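Long-range contact in D-xylonate dehydratase (Caulobacter crescentus, PDB 5OYN), which catalyses the dehydration of D-xylonate to 2-dehydro-3-deoxy-D-arabinonate in D-xylose breakdown, and of D-gluconate with similar efficiency, using a [2Fe-2S] cluster and magnesium: residues P468-V473 against D495-G500. Residues are numbered along the deposited sequence; the frame is centred on the assembly and turned at random.
Sequences PGSAEV and DGRQSG. With MG (magnesium ion), chain E.
E472 and R497 are joined by a single beta bridge between two buried loops that run 73° apart, in which R497 N donates to A471 O at 2.7 Å and V473 N makes a weak bond to R497 O. E472, centre of an inverse gamma turn, extends its side chain beyond CG to bring OE2 2.1 Å from the magnesium ion. E472 OE2 also receives a weak hydrogen bond from R497 NH2 at 3.1 Å, part of a salt bridge with the carboxylate and guanidinium planes 59° apart. R497 CD lies 3.2 Å from S470 OG, to which R497 NH1 gives a weak 3.5 Å hydrogen bond. The bend at chi3 (-29°) turns the guanidinium so that one face lies over A471 C and E472 N; its NE bonds to N288. The other branch, E472 OE1, meets S499 CB at 3.5 Å and takes a weak hydrogen bond from H600 of a second subunit. An alanine at R497 would probably leave E472 OE2 without its guanidinium partner and the carboxylate less firmly aimed at the metal. E101, D138 and the carboxylated K139 complete the protein's share of the site; the metal-bound water accepts a bond from G500 N at 3.0 Å. The contact thus exemplifies second-shell support: one loop supplies the ligand, the other probably helps to hold both ligand and water, and the arginine's charge probably tempers the negative charge round the ion.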
ATOM      1  N   PRO A 468     -18.141  -8.545  32.478  1.00 60.97           N
ATOM      2  CA  PRO A 468     -18.941  -7.370  32.106  1.00 59.33           C
ATOM      3  C   PRO A 468     -19.040  -7.187  30.609  1.00 62.28           C
ATOM      4  O   PRO A 468     -18.334  -7.878  29.885  1.00 60.22           O
ATOM      5  CB  PRO A 468     -18.174  -6.213  32.724  1.00 60.62           C
ATOM      6  CG  PRO A 468     -16.753  -6.665  32.714  1.00 60.87           C
ATOM      7  CD  PRO A 468     -16.751  -8.171  32.798  1.00 62.70           C
ATOM      8  N   GLY A 469     -19.881  -6.254  30.158  1.00 67.28           N
ATOM      9  CA  GLY A 469     -20.287  -6.179  28.764  1.00 58.18           C
ATOM     10  C   GLY A 469     -21.112  -7.404  28.453  1.00 59.57           C
ATOM     11  O   GLY A 469     -20.663  -8.513  28.729  1.00 66.19           O
ATOM     12  N   SER A 470     -22.319  -7.255  27.929  1.00 60.76           N
ATOM     13  CA  SER A 470     -23.158  -8.434  27.748  1.00 59.66           C
ATOM     14  C   SER A 470     -22.487  -9.415  26.791  1.00 64.05           C
ATOM     15  O   SER A 470     -21.689  -9.024  25.934  1.00 62.85           O
ATOM     16  CB  SER A 470     -24.528  -8.016  27.231  1.00 63.11           C
ATOM     17  OG  SER A 470     -24.397  -6.903  26.354  1.00 71.46           O
ATOM     18  N   ALA A 471     -22.801 -10.702  26.945  1.00 59.37           N
ATOM     19  CA  ALA A 471     -22.126 -11.758  26.206  1.00 55.19           C
ATOM     20  C   ALA A 471     -23.107 -12.604  25.401  1.00 66.23           C
ATOM     21  O   ALA A 471     -24.255 -12.821  25.807  1.00 69.24           O
ATOM     22  CB  ALA A 471     -21.329 -12.663  27.144  1.00 59.39           C
ATOM     23  N   GLU A 472     -22.633 -13.094  24.252  1.00 66.95           N
ATOM     24  CA  GLU A 472     -23.429 -13.925  23.348  1.00 63.06           C
ATOM     25  C   GLU A 472     -23.349 -15.368  23.827  1.00 61.27           C
ATOM     26  O   GLU A 472     -22.628 -16.193  23.265  1.00 70.19           O
ATOM     27  CB  GLU A 472     -22.930 -13.808  21.910  1.00 63.65           C
ATOM     28  CG  GLU A 472     -23.126 -12.434  21.257  1.00 64.94           C
ATOM     29  CD  GLU A 472     -22.531 -12.335  19.834  1.00 73.74           C
ATOM     30  OE1 GLU A 472     -21.784 -13.230  19.366  1.00 73.54           O
ATOM     31  OE2 GLU A 472     -22.829 -11.285  19.173  1.00 74.35           O
ATOM     32  N   VAL A 473     -24.102 -15.679  24.885  1.00 63.04           N
ATOM     33  CA  VAL A 473     -24.052 -17.021  25.480  1.00 67.12           C
ATOM     34  C   VAL A 473     -25.427 -17.646  25.726  1.00 65.34           C
ATOM     35  O   VAL A 473     -25.528 -18.694  26.379  1.00 62.99           O
ATOM     36  CB  VAL A 473     -23.257 -17.006  26.802  1.00 65.07           C
ATOM     37  CG1 VAL A 473     -21.782 -16.700  26.550  1.00 65.54           C
ATOM     38  CG2 VAL A 473     -23.877 -16.032  27.797  1.00 58.56           C
ATOM     39  N   ASP A 495     -29.972 -13.241  30.729  1.00 55.96           N
ATOM     40  CA  ASP A 495     -29.752 -11.798  30.796  1.00 61.91           C
ATOM     41  C   ASP A 495     -28.581 -11.345  29.925  1.00 73.10           C
ATOM     42  O   ASP A 495     -28.197 -10.167  29.979  1.00 72.78           O
ATOM     43  CB  ASP A 495     -29.543 -11.341  32.253  1.00 65.52           C
ATOM     44  CG  ASP A 495     -28.293 -11.942  32.901  1.00 71.69           C
ATOM     45  OD1 ASP A 495     -27.732 -12.911  32.343  1.00 73.08           O
ATOM     46  OD2 ASP A 495     -27.868 -11.443  33.974  1.00 73.84           O
ATOM     47  N   GLY A 496     -28.011 -12.253  29.134  1.00 71.60           N
ATOM     48  CA  GLY A 496     -27.043 -11.921  28.120  1.00 68.04           C
ATOM     49  C   GLY A 496     -27.658 -11.892  26.735  1.00 68.00           C
ATOM     50  O   GLY A 496     -28.874 -11.735  26.564  1.00 57.91           O
ATOM     51  N   ARG A 497     -26.795 -12.049  25.726  1.00 69.04           N
ATOM     52  CA  ARG A 497     -27.153 -11.960  24.309  1.00 65.90           C
ATOM     53  C   ARG A 497     -26.857 -13.291  23.621  1.00 63.63           C
ATOM     54  O   ARG A 497     -26.455 -14.268  24.253  1.00 66.87           O
ATOM     55  CB  ARG A 497     -26.407 -10.798  23.635  1.00 62.75           C
ATOM     56  CG  ARG A 497     -26.230  -9.559  24.530  1.00 61.61           C
ATOM     57  CD  ARG A 497     -25.715  -8.335  23.790  1.00 60.15           C
ATOM     58  NE  ARG A 497     -24.896  -8.722  22.649  1.00 74.25           N
ATOM     59  CZ  ARG A 497     -23.589  -8.957  22.707  1.00 68.00           C
ATOM     60  NH1 ARG A 497     -22.945  -8.820  23.851  1.00 63.77           N
ATOM     61  NH2 ARG A 497     -22.931  -9.324  21.619  1.00 67.61           N
ATOM     62  N   GLN A 498     -27.083 -13.332  22.311  1.00 61.31           N
ATOM     63  CA  GLN A 498     -26.646 -14.448  21.487  1.00 60.45           C
ATOM     64  C   GLN A 498     -26.218 -13.887  20.145  1.00 63.91           C
ATOM     65  O   GLN A 498     -26.615 -12.780  19.773  1.00 61.17           O
ATOM     66  CB  GLN A 498     -27.744 -15.491  21.291  1.00 62.32           C
ATOM     67  CG  GLN A 498     -28.785 -15.073  20.278  1.00 60.24           C
ATOM     68  CD  GLN A 498     -29.932 -16.049  20.205  1.00 65.88           C
ATOM     69  OE1 GLN A 498     -29.967 -17.049  20.931  1.00 67.65           O
ATOM     70  NE2 GLN A 498     -30.876 -15.776  19.310  1.00 65.61           N
ATOM     71  N   SER A 499     -25.404 -14.653  19.417  1.00 66.87           N
ATOM     72  CA  SER A 499     -24.928 -14.175  18.123  1.00 58.50           C
ATOM     73  C   SER A 499     -26.103 -13.916  17.189  1.00 57.60           C
ATOM     74  O   SER A 499     -27.068 -14.685  17.146  1.00 54.96           O
ATOM     75  CB  SER A 499     -23.974 -15.187  17.491  1.00 61.10           C
ATOM     76  OG  SER A 499     -23.458 -14.710  16.255  1.00 60.33           O
ATOM     77  N   GLY A 500     -26.016 -12.828  16.430  1.00 52.30           N
ATOM     78  CA  GLY A 500     -27.026 -12.540  15.430  1.00 46.91           C
ATOM     79  C   GLY A 500     -27.187 -13.670  14.435  1.00 50.21           C
ATOM     80  O   GLY A 500     -28.125 -13.701  13.639  1.00 57.20           O
TER
HETATM   81 MG    MG E 601     -21.922 -10.296  17.572  1.00 79.46          MG
HETATM   82  O   HOH W   1     -23.400 -11.281  16.333  1.00 56.29           O